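Local coordinates for mitochondrial dynamics protein MID49 (Mus musculus, PDB 4WOY) that recruits the fission mediator DNM1L (dynamin-related protein 1) to the mitochondrial outer membrane, regulates its GTPase activity and is required for mitochondrial fission, at residues A37-K42 / L46-L51; E131-A136 / V178-P183; L245-W250 / G304-E309; L292-H295 / S299-L302. The protein carries 1 engineered substitution. One frame throughout, in Å; residues are numbered along the deposited sequence.

Contact 1 of 4, residues A37-K42 / L46-L51; sequences AYLRSK and LPFGAL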
# COMPACT_ATOMS: atom_id res chain seq x y z
N ALA A 37 1.80 -15.04 -17.21
CA ALA A 37 2.16 -15.95 -18.28
C ALA A 37 3.58 -15.64 -18.74
O ALA A 37 4.37 -16.56 -18.98
CB ALA A 37 1.17 -15.83 -19.45
N TYR A 38 3.91 -14.36 -18.82
CA TYR A 38 5.26 -13.95 -19.19
C TYR A 38 6.29 -14.46 -18.19
O TYR A 38 7.31 -15.01 -18.58
CB TYR A 38 5.37 -12.43 -19.27
CG TYR A 38 6.81 -11.98 -19.29
CD1 TYR A 38 7.52 -11.89 -20.48
CD2 TYR A 38 7.48 -11.67 -18.10
CE1 TYR A 38 8.83 -11.49 -20.49
CE2 TYR A 38 8.80 -11.29 -18.11
CZ TYR A 38 9.47 -11.19 -19.31
OH TYR A 38 10.79 -10.80 -19.30
N LEU A 39 6.01 -14.25 -16.91
CA LEU A 39 6.98 -14.58 -15.87
C LEU A 39 7.25 -16.07 -15.83
O LEU A 39 8.40 -16.50 -15.73
CB LEU A 39 6.47 -14.08 -14.50
CG LEU A 39 7.40 -14.13 -13.27
CD1 LEU A 39 7.45 -12.85 -12.45
CD2 LEU A 39 6.93 -15.29 -12.40
N ARG A 40 6.19 -16.86 -15.93
CA ARG A 40 6.32 -18.30 -15.94
C ARG A 40 7.05 -18.81 -17.17
O ARG A 40 7.79 -19.80 -17.12
CB ARG A 40 4.94 -18.96 -15.82
CG ARG A 40 4.34 -18.77 -14.44
CD ARG A 40 3.24 -19.77 -14.15
NE ARG A 40 3.10 -19.97 -12.71
CZ ARG A 40 3.39 -21.11 -12.08
NH1 ARG A 40 3.82 -22.17 -12.76
NH2 ARG A 40 3.25 -21.20 -10.76
N SER A 41 6.83 -18.12 -18.28
CA SER A 41 7.45 -18.49 -19.54
C SER A 41 8.95 -18.20 -19.54
O SER A 41 9.76 -19.04 -19.95
CB SER A 41 6.77 -17.74 -20.68
OG SER A 41 7.56 -17.69 -21.84
N LYS A 42 9.30 -17.00 -19.09
CA LYS A 42 10.67 -16.51 -19.10
C LYS A 42 11.53 -16.94 -17.88
O LYS A 42 12.76 -17.02 -17.98
CB LYS A 42 10.65 -14.99 -19.22
CG LYS A 42 9.94 -14.51 -20.45
CD LYS A 42 10.70 -14.87 -21.72
CE LYS A 42 10.06 -14.24 -22.96
NZ LYS A 42 8.74 -14.86 -23.25
N LEU A 46 12.30 -19.67 -11.39
CA LEU A 46 11.99 -18.85 -10.22
C LEU A 46 10.56 -19.12 -9.77
O LEU A 46 9.61 -18.75 -10.46
CB LEU A 46 12.17 -17.36 -10.51
CG LEU A 46 13.52 -16.95 -11.08
CD1 LEU A 46 13.51 -15.44 -11.34
CD2 LEU A 46 14.65 -17.34 -10.10
N PRO A 47 10.41 -19.75 -8.59
CA PRO A 47 9.10 -20.18 -8.11
C PRO A 47 8.32 -19.03 -7.46
O PRO A 47 8.27 -18.92 -6.24
CB PRO A 47 9.45 -21.28 -7.09
CG PRO A 47 10.76 -20.85 -6.55
CD PRO A 47 11.49 -20.18 -7.69
N PHE A 48 7.74 -18.18 -8.30
CA PHE A 48 6.76 -17.21 -7.87
C PHE A 48 5.38 -17.88 -7.84
O PHE A 48 5.09 -18.77 -8.63
CB PHE A 48 6.74 -15.99 -8.81
CG PHE A 48 7.96 -15.10 -8.72
CD1 PHE A 48 8.10 -14.17 -7.70
CD2 PHE A 48 8.96 -15.18 -9.68
CE1 PHE A 48 9.21 -13.36 -7.62
CE2 PHE A 48 10.08 -14.36 -9.62
CZ PHE A 48 10.21 -13.45 -8.58
N GLY A 49 4.54 -17.47 -6.90
CA GLY A 49 3.17 -17.92 -6.91
C GLY A 49 2.41 -17.10 -7.94
O GLY A 49 2.98 -16.21 -8.57
N ALA A 50 1.13 -17.40 -8.10
CA ALA A 50 0.25 -16.66 -9.00
C ALA A 50 0.15 -15.19 -8.60
O ALA A 50 0.08 -14.85 -7.42
CB ALA A 50 -1.15 -17.31 -9.01
N LEU A 51 0.13 -14.31 -9.59
CA LEU A 51 -0.02 -12.89 -9.33
C LEU A 51 -1.41 -12.63 -8.76
O LEU A 51 -2.40 -13.10 -9.29
CB LEU A 51 0.20 -12.07 -10.61
CG LEU A 51 1.51 -12.18 -11.40
CD1 LEU A 51 1.69 -10.99 -12.32
CD2 LEU A 51 2.71 -12.32 -10.48
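Leu-39, pointing from the last turn of helix 18-42 toward the loop that follows, lays its two methyl groups against the ring of Phe-48, the two side chains crossing at about a right angle. The nearer methyl is CD2, 3.4 Å from Phe-48 CD2; it also meets the root of the ring, with Leu-39 CD2 3.7 Å from Phe-48 CB. The other branch runs further along the same side of the ring, Leu-39 CD1 lying 3.9 Å from Phe-48 CD2 and slightly farther from CE2. CG of Leu-39 is turned anti to its own backbone N (chi1 -172°), and this swing brings both methyls to the ring. The CD2 methyl approaches obliquely. Both segments belong to the MID51-like, nucleotidyltransferase-like part of the cytosolic domain, where the chain leaves helix 18-42, folds back beside its end and makes an inverse gamma turn centred on Pro-47, with Phe-48 N bonded to Leu-46 O at 2.9 Å, before entering strand 52-54. Beside this apolar pair, Arg-40 reaches the loop with an extended chain from CG to NE. Its NH2 stops 3.7 Å from Phe-48 O, near but not hydrogen-bonded. Trp-115 meets the Phe-48 ring edge-to-face, and Leu-75 packs on it as well, while Leu-51 N is bonded to Gln-36 OE1 one turn back on the helix.

Contact 2 of 4, residues E131-A136 / V178-P183; sequences ELLRKA and VLMVVP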
# COMPACT_ATOMS: atom_id res chain seq x y z
N GLU A 131 15.99 -4.95 -9.54
CA GLU A 131 16.69 -4.76 -10.82
C GLU A 131 16.20 -5.75 -11.89
O GLU A 131 15.99 -5.39 -13.05
CB GLU A 131 18.20 -4.95 -10.65
CG GLU A 131 18.90 -4.02 -9.68
CD GLU A 131 20.39 -4.38 -9.51
OE1 GLU A 131 20.73 -5.57 -9.73
OE2 GLU A 131 21.20 -3.50 -9.11
N LEU A 132 16.02 -7.01 -11.50
CA LEU A 132 15.61 -8.04 -12.43
C LEU A 132 14.21 -7.78 -12.98
O LEU A 132 13.99 -7.86 -14.16
CB LEU A 132 15.65 -9.42 -11.77
CG LEU A 132 15.23 -10.55 -12.72
CD1 LEU A 132 16.37 -10.95 -13.63
CD2 LEU A 132 14.67 -11.73 -11.95
N LEU A 133 13.27 -7.51 -12.10
CA LEU A 133 11.90 -7.29 -12.55
C LEU A 133 11.73 -5.97 -13.31
O LEU A 133 10.94 -5.91 -14.26
CB LEU A 133 10.94 -7.34 -11.35
CG LEU A 133 9.45 -7.36 -11.69
CD1 LEU A 133 9.07 -8.40 -12.77
CD2 LEU A 133 8.68 -7.57 -10.41
N ARG A 134 12.48 -4.94 -12.92
CA ARG A 134 12.43 -3.67 -13.63
C ARG A 134 12.89 -3.87 -15.07
O ARG A 134 12.30 -3.31 -16.00
CB ARG A 134 13.28 -2.60 -12.93
CG ARG A 134 13.15 -1.18 -13.55
CD ARG A 134 13.43 -0.09 -12.53
NE ARG A 134 14.58 -0.46 -11.73
CZ ARG A 134 14.60 -0.49 -10.40
NH1 ARG A 134 13.51 -0.14 -9.71
NH2 ARG A 134 15.70 -0.86 -9.76
N LYS A 135 13.93 -4.67 -15.24
CA LYS A 135 14.47 -4.95 -16.56
C LYS A 135 13.49 -5.76 -17.41
O LYS A 135 13.29 -5.46 -18.58
CB LYS A 135 15.80 -5.70 -16.44
CG LYS A 135 16.55 -5.84 -17.77
CD LYS A 135 17.90 -6.55 -17.60
CE LYS A 135 19.04 -5.55 -17.37
NZ LYS A 135 20.39 -6.19 -17.41
N ALA A 136 12.85 -6.75 -16.80
CA ALA A 136 11.86 -7.57 -17.50
C ALA A 136 10.62 -6.78 -17.90
O ALA A 136 10.08 -6.93 -18.99
CB ALA A 136 11.47 -8.77 -16.63
N VAL A 178 3.61 -3.34 -9.00
CA VAL A 178 4.04 -4.73 -9.03
C VAL A 178 4.88 -4.99 -7.80
O VAL A 178 5.97 -4.42 -7.64
CB VAL A 178 4.85 -5.05 -10.28
CG1 VAL A 178 5.20 -6.52 -10.28
CG2 VAL A 178 4.08 -4.67 -11.53
N LEU A 179 4.36 -5.83 -6.90
CA LEU A 179 5.00 -6.06 -5.62
C LEU A 179 5.46 -7.48 -5.43
O LEU A 179 4.64 -8.39 -5.26
CB LEU A 179 4.05 -5.69 -4.48
CG LEU A 179 3.50 -4.27 -4.50
CD1 LEU A 179 2.28 -4.19 -3.59
CD2 LEU A 179 4.58 -3.26 -4.06
N MET A 180 6.78 -7.68 -5.43
CA MET A 180 7.33 -9.00 -5.06
C MET A 180 7.30 -9.13 -3.53
O MET A 180 7.82 -8.26 -2.83
CB MET A 180 8.75 -9.21 -5.59
CG MET A 180 8.82 -9.49 -7.11
SD MET A 180 10.49 -9.50 -7.79
CE MET A 180 11.07 -7.85 -7.41
N VAL A 181 6.67 -10.17 -3.02
CA VAL A 181 6.40 -10.22 -1.60
C VAL A 181 6.81 -11.55 -0.97
O VAL A 181 6.83 -12.59 -1.66
CB VAL A 181 4.92 -9.92 -1.31
CG1 VAL A 181 4.52 -8.56 -1.89
CG2 VAL A 181 4.01 -11.00 -1.88
N VAL A 182 7.19 -11.50 0.31
CA VAL A 182 7.40 -12.71 1.13
C VAL A 182 6.48 -12.60 2.38
O VAL A 182 6.13 -11.47 2.79
CB VAL A 182 8.89 -12.90 1.54
CG1 VAL A 182 9.81 -12.86 0.32
CG2 VAL A 182 9.33 -11.87 2.50
N PRO A 183 6.10 -13.75 3.00
CA PRO A 183 5.07 -13.80 4.07
C PRO A 183 5.29 -13.04 5.39
O PRO A 183 4.30 -12.80 6.07
CB PRO A 183 4.96 -15.30 4.37
CG PRO A 183 5.31 -15.96 3.08
CD PRO A 183 6.42 -15.10 2.50
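Val-178 presents CG1 to Leu-133 of helix 126-139, and the branch it meets is CD2, 3.6 Å from Val-178 CG1. That methyl stands anti to the Val-178 backbone N (chi1 -177°), which directs it at the helix; Leu-137, one turn further on, touches the same valine. Leu-179 points the other way, onto strands 69-74 and 191-193, so the helix packs on the face of strand 173-182 that carries Val-178 and Met-180. This is an alpha/beta layer of the nucleotidyltransferase-like fold: strand 173-182 runs within the mixed sheet, parallel to 69-74 and antiparallel to 162-166 and 191-193, and the helix packs against that face. Met-180 then approaches Leu-133 tip to tip. Its SD is 3.7 Å from Leu-133 CD2, and its CG and CE are each 3.8 Å from that same methyl. The bend at chi3 (-60°) folds CE back, so that Met-180 CE also comes 4.0 Å from Leu-133 CB. One leucine methyl is therefore held between the valine branch and three successive atoms of the methionine, with all three residues buried and the interaction purely apolar. Beyond this point Val-181 packs on Leu-193 and Pro-74.

Contact 3 of 4, residues L245-W250 / G304-E309; sequences LVRLGW and GNFREE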
# COMPACT_ATOMS: atom_id res chain seq x y z
N LEU A 245 -1.75 18.72 1.94
CA LEU A 245 -2.06 17.51 2.70
C LEU A 245 -1.73 16.23 1.97
O LEU A 245 -1.96 15.15 2.49
CB LEU A 245 -3.54 17.48 3.06
CG LEU A 245 -4.10 18.72 3.75
CD1 LEU A 245 -5.58 18.51 4.04
CD2 LEU A 245 -3.31 19.04 5.03
N VAL A 246 -1.23 16.36 0.74
CA VAL A 246 -1.04 15.22 -0.15
C VAL A 246 -0.07 14.17 0.40
O VAL A 246 -0.18 12.98 0.08
CB VAL A 246 -0.57 15.70 -1.55
CG1 VAL A 246 0.24 14.64 -2.30
CG2 VAL A 246 -1.78 16.11 -2.37
N ARG A 247 0.86 14.60 1.25
CA ARG A 247 1.81 13.66 1.85
C ARG A 247 1.11 12.71 2.86
O ARG A 247 1.56 11.60 3.12
CB ARG A 247 2.94 14.41 2.56
CG ARG A 247 3.99 15.02 1.64
CD ARG A 247 4.90 13.98 1.02
NE ARG A 247 5.57 13.12 2.00
CZ ARG A 247 6.67 13.45 2.67
NH1 ARG A 247 7.23 14.64 2.49
NH2 ARG A 247 7.22 12.60 3.52
N LEU A 248 -0.00 13.18 3.42
CA LEU A 248 -0.81 12.36 4.31
C LEU A 248 -1.54 11.38 3.44
O LEU A 248 -2.51 11.74 2.77
CB LEU A 248 -1.81 13.21 5.09
CG LEU A 248 -1.13 14.15 6.08
CD1 LEU A 248 -2.16 14.94 6.87
CD2 LEU A 248 -0.20 13.33 6.99
N GLY A 249 -1.03 10.15 3.39
CA GLY A 249 -1.58 9.17 2.48
C GLY A 249 -2.34 8.07 3.18
O GLY A 249 -2.59 8.14 4.37
N TRP A 250 -2.63 7.01 2.45
CA TRP A 250 -3.43 5.92 2.96
C TRP A 250 -2.90 5.36 4.29
O TRP A 250 -3.64 5.19 5.24
CB TRP A 250 -3.48 4.82 1.93
CG TRP A 250 -4.26 3.66 2.38
CD1 TRP A 250 -3.83 2.64 3.18
CD2 TRP A 250 -5.60 3.34 2.00
NE1 TRP A 250 -4.83 1.73 3.36
CE2 TRP A 250 -5.93 2.14 2.65
CE3 TRP A 250 -6.54 3.96 1.19
CZ2 TRP A 250 -7.18 1.53 2.51
CZ3 TRP A 250 -7.79 3.38 1.06
CH2 TRP A 250 -8.10 2.17 1.71
N GLY A 304 8.07 10.67 10.75
CA GLY A 304 9.49 10.77 11.03
C GLY A 304 10.33 11.46 9.98
O GLY A 304 11.27 12.19 10.29
N ASN A 305 10.00 11.20 8.72
CA ASN A 305 10.73 11.75 7.60
C ASN A 305 10.12 13.05 7.10
O ASN A 305 10.46 13.52 6.02
CB ASN A 305 10.81 10.72 6.46
CG ASN A 305 9.43 10.31 5.94
OD1 ASN A 305 8.41 10.47 6.64
ND2 ASN A 305 9.39 9.77 4.72
N PHE A 306 9.20 13.63 7.86
CA PHE A 306 8.70 14.96 7.51
C PHE A 306 9.65 16.03 8.04
O PHE A 306 10.08 15.99 9.19
CB PHE A 306 7.30 15.20 8.07
CG PHE A 306 6.21 14.55 7.29
CD1 PHE A 306 6.20 13.18 7.08
CD2 PHE A 306 5.18 15.31 6.75
CE1 PHE A 306 5.17 12.58 6.35
CE2 PHE A 306 4.16 14.72 6.02
CZ PHE A 306 4.15 13.35 5.82
N ARG A 307 9.96 17.00 7.18
CA ARG A 307 10.73 18.14 7.62
C ARG A 307 9.81 19.05 8.45
O ARG A 307 8.59 18.92 8.39
CB ARG A 307 11.37 18.83 6.40
CG ARG A 307 11.48 20.35 6.41
CD ARG A 307 12.23 20.85 5.18
NE ARG A 307 12.01 20.00 4.01
CZ ARG A 307 10.95 20.07 3.21
NH1 ARG A 307 9.99 20.95 3.44
NH2 ARG A 307 10.84 19.24 2.17
N GLU A 308 10.39 19.95 9.23
CA GLU A 308 9.62 20.71 10.21
C GLU A 308 8.57 21.60 9.54
O GLU A 308 7.42 21.65 10.00
CB GLU A 308 10.56 21.54 11.09
CG GLU A 308 9.87 22.19 12.28
CD GLU A 308 10.85 22.71 13.32
OE1 GLU A 308 12.07 22.74 13.04
OE2 GLU A 308 10.40 23.08 14.42
N GLU A 309 8.94 22.25 8.44
CA GLU A 309 8.04 23.15 7.73
C GLU A 309 6.85 22.39 7.15
O GLU A 309 5.74 22.91 7.16
CB GLU A 309 8.76 23.88 6.60
CG GLU A 309 9.66 25.01 7.04
CD GLU A 309 10.22 25.77 5.86
OE1 GLU A 309 9.98 25.33 4.71
OE2 GLU A 309 10.90 26.80 6.07
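Arg-247 lays its guanidinium flat over one face of the Phe-306 ring, the group centres 4.2 Å apart and the planes inclined by 30°. CZ of Arg-247 stands only 18° off the normal through the Phe-306 ring centroid, so the geometry is that of a cation-pi stack. The overlap is offset: Arg-247 NH2 sits toward the rim, 3.5 Å from Phe-306 CE1. The arginine also uses its root, for its CB is 3.6 Å from Phe-306 CZ. Bends at chi2 (-72°) and chi3 double the chain back, which lets CB and the guanidinium meet the ring together, while the two side chains come from opposite directions. At the guanidinium edge, near its plane, lies the amide of Asn-305, with ND2 3.8 Å from Arg-247 NH2, a neighbour but not a hydrogen-bonded one. The strongest polar partner of Arg-247 is elsewhere: its NH1 forms a salt bridge with Glu-310, whose OE1 also accepts a bond from Arg-307 N at the N-cap of helix 308-317. One glutamate thus meets both the stacked arginine and the start of that helix, and its charge would probably offset that of Arg-247.

The arginine belongs to a type I turn from Leu-245 to Leu-248, closed by Leu-248 N bonding Leu-245 O at 2.9 Å. In the Mab-21-like helical part of the chain this turn connects helix 228-241 to helix 250-261, while Phe-306 leads into helix 308-317. Ile-314 of that last helix is touched by Phe-306, Leu-248 and Leu-245 alike, placing the stack beside the packing between the interhelical turn and helix 308-317.

Contact 4 of 4, residues L292-H295 / S299-L302; sequences LPCH and SVNL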
# COMPACT_ATOMS: atom_id res chain seq x y z
N LEU A 292 3.38 10.05 14.66
CA LEU A 292 2.23 9.26 14.27
C LEU A 292 2.70 7.82 14.07
O LEU A 292 3.08 7.44 12.96
CB LEU A 292 1.60 9.79 12.98
CG LEU A 292 0.33 9.08 12.53
CD1 LEU A 292 -0.70 9.19 13.63
CD2 LEU A 292 -0.21 9.65 11.20
N PRO A 293 2.74 7.04 15.16
CA PRO A 293 3.28 5.67 15.10
C PRO A 293 2.35 4.67 14.41
O PRO A 293 1.15 4.88 14.43
CB PRO A 293 3.49 5.31 16.57
CG PRO A 293 2.62 6.25 17.35
CD PRO A 293 2.44 7.49 16.53
N CYS A 294 2.88 3.60 13.80
CA CYS A 294 2.01 2.55 13.23
C CYS A 294 1.33 1.75 14.31
O CYS A 294 1.97 1.32 15.25
CB CYS A 294 2.77 1.56 12.36
SG CYS A 294 2.88 1.97 10.68
N HIS A 295 0.04 1.51 14.13
CA HIS A 295 -0.73 0.75 15.10
C HIS A 295 -0.14 -0.64 15.36
O HIS A 295 -0.05 -1.09 16.50
CB HIS A 295 -2.18 0.63 14.64
CG HIS A 295 -3.10 0.10 15.70
ND1 HIS A 295 -3.46 -1.23 15.77
CD2 HIS A 295 -3.70 0.71 16.75
CE1 HIS A 295 -4.27 -1.40 16.81
NE2 HIS A 295 -4.42 -0.24 17.41
N SER A 299 7.09 1.39 16.66
CA SER A 299 8.41 1.95 16.49
C SER A 299 8.51 2.72 15.17
O SER A 299 9.37 3.59 15.04
CB SER A 299 9.50 0.87 16.61
OG SER A 299 9.27 -0.21 15.75
N VAL A 300 7.66 2.44 14.19
CA VAL A 300 7.76 3.29 13.00
C VAL A 300 6.87 4.53 13.17
O VAL A 300 5.66 4.46 13.45
CB VAL A 300 7.46 2.55 11.64
CG1 VAL A 300 8.31 1.32 11.49
CG2 VAL A 300 6.06 2.18 11.51
N ASN A 301 7.50 5.68 12.99
CA ASN A 301 6.84 6.96 13.08
C ASN A 301 6.54 7.47 11.66
O ASN A 301 7.45 7.82 10.91
CB ASN A 301 7.73 7.93 13.86
CG ASN A 301 7.17 9.33 13.90
OD1 ASN A 301 6.02 9.58 13.51
ND2 ASN A 301 7.99 10.27 14.37
N LEU A 302 5.27 7.48 11.30
CA LEU A 302 4.90 7.82 9.92
C LEU A 302 5.15 9.29 9.60
O LEU A 302 5.07 9.70 8.45
CB LEU A 302 3.45 7.44 9.64
CG LEU A 302 3.24 5.93 9.46
CD1 LEU A 302 1.93 5.65 8.78
CD2 LEU A 302 4.37 5.29 8.67
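Leu-292 is gripped at both ends of its backbone: its N donates to Asn-301 OD1 at 2.9 Å, and its O accepts from Leu-302 N at 2.7 Å. The first of these bonds is almost straight at the hydrogen (170°), and in both the donor stands above the plane of the carbonyl it meets. A third bond, Cys-294 N to Val-300 O at 2.9 Å, comes in nearly along the C=O axis. Between the two main-chain bonds, Pro-293 and Asn-301 form an antiparallel non-hydrogen-bonded pair, a position where proline fits because no N-H is needed toward the partner strand. Pro-293 CA makes a CA-H...O contact of 3.1 Å with Val-300 O. That oxygen therefore meets two consecutive residues of the facing strand.

On the apolar side, Cys-294 SG lies 3.3 Å from Val-300 CG2, the valine branch lodged between its own backbone N and carbonyl carbon. Leu-302 CG is farther, 4.2 Å from Cys-294 SG. The Asn-301 side chain, whose chi1 of 175° brings OD1 to Leu-292 N, is set by more than that bond: OD1 also accepts from Leu-303 N, and ND2 donates to Ala-290 O. Further out, Leu-292 packs on Phe-282 and Ser-286 of helix 272-288, and Gln-255 of helix 250-261 touches both Cys-294 and Leu-302. The arrangement is a short, irregular antiparallel hairpin with a single bridge pair, in the Mab-21-like helical part.

With bonds at both its oxygen and its nitrogen, the Asn-301 amide is fixed in its flip, and it supplies to Leu-292 N the acceptor that a main-chain carbonyl would provide in a regular ladder.

How the contacts relate
The four contacts fall into two pairs that match the two parts of the chain. Contacts 1 and 2 lie in the MID51-like, nucleotidyltransferase-like part, their centres 11 Å apart and in direct touch: Phe-48 CE1 is 3.9 Å from Met-180 CG, so the loop after helix 18-42 packs against strand 173-182. Contacts 3 and 4 lie in the Mab-21-like helical part, centres 13 Å apart; contact 4 falls within the sequence interval spanned by contact 3, and strand 300-301 precedes helix 308-317. Between the pairs the centres are 26 to 36 Å apart without touching. Each pair thus lies within its own part, yet the parts meet elsewhere, Val-300 packing on Pro-95 and Asn-305 on Arg-96.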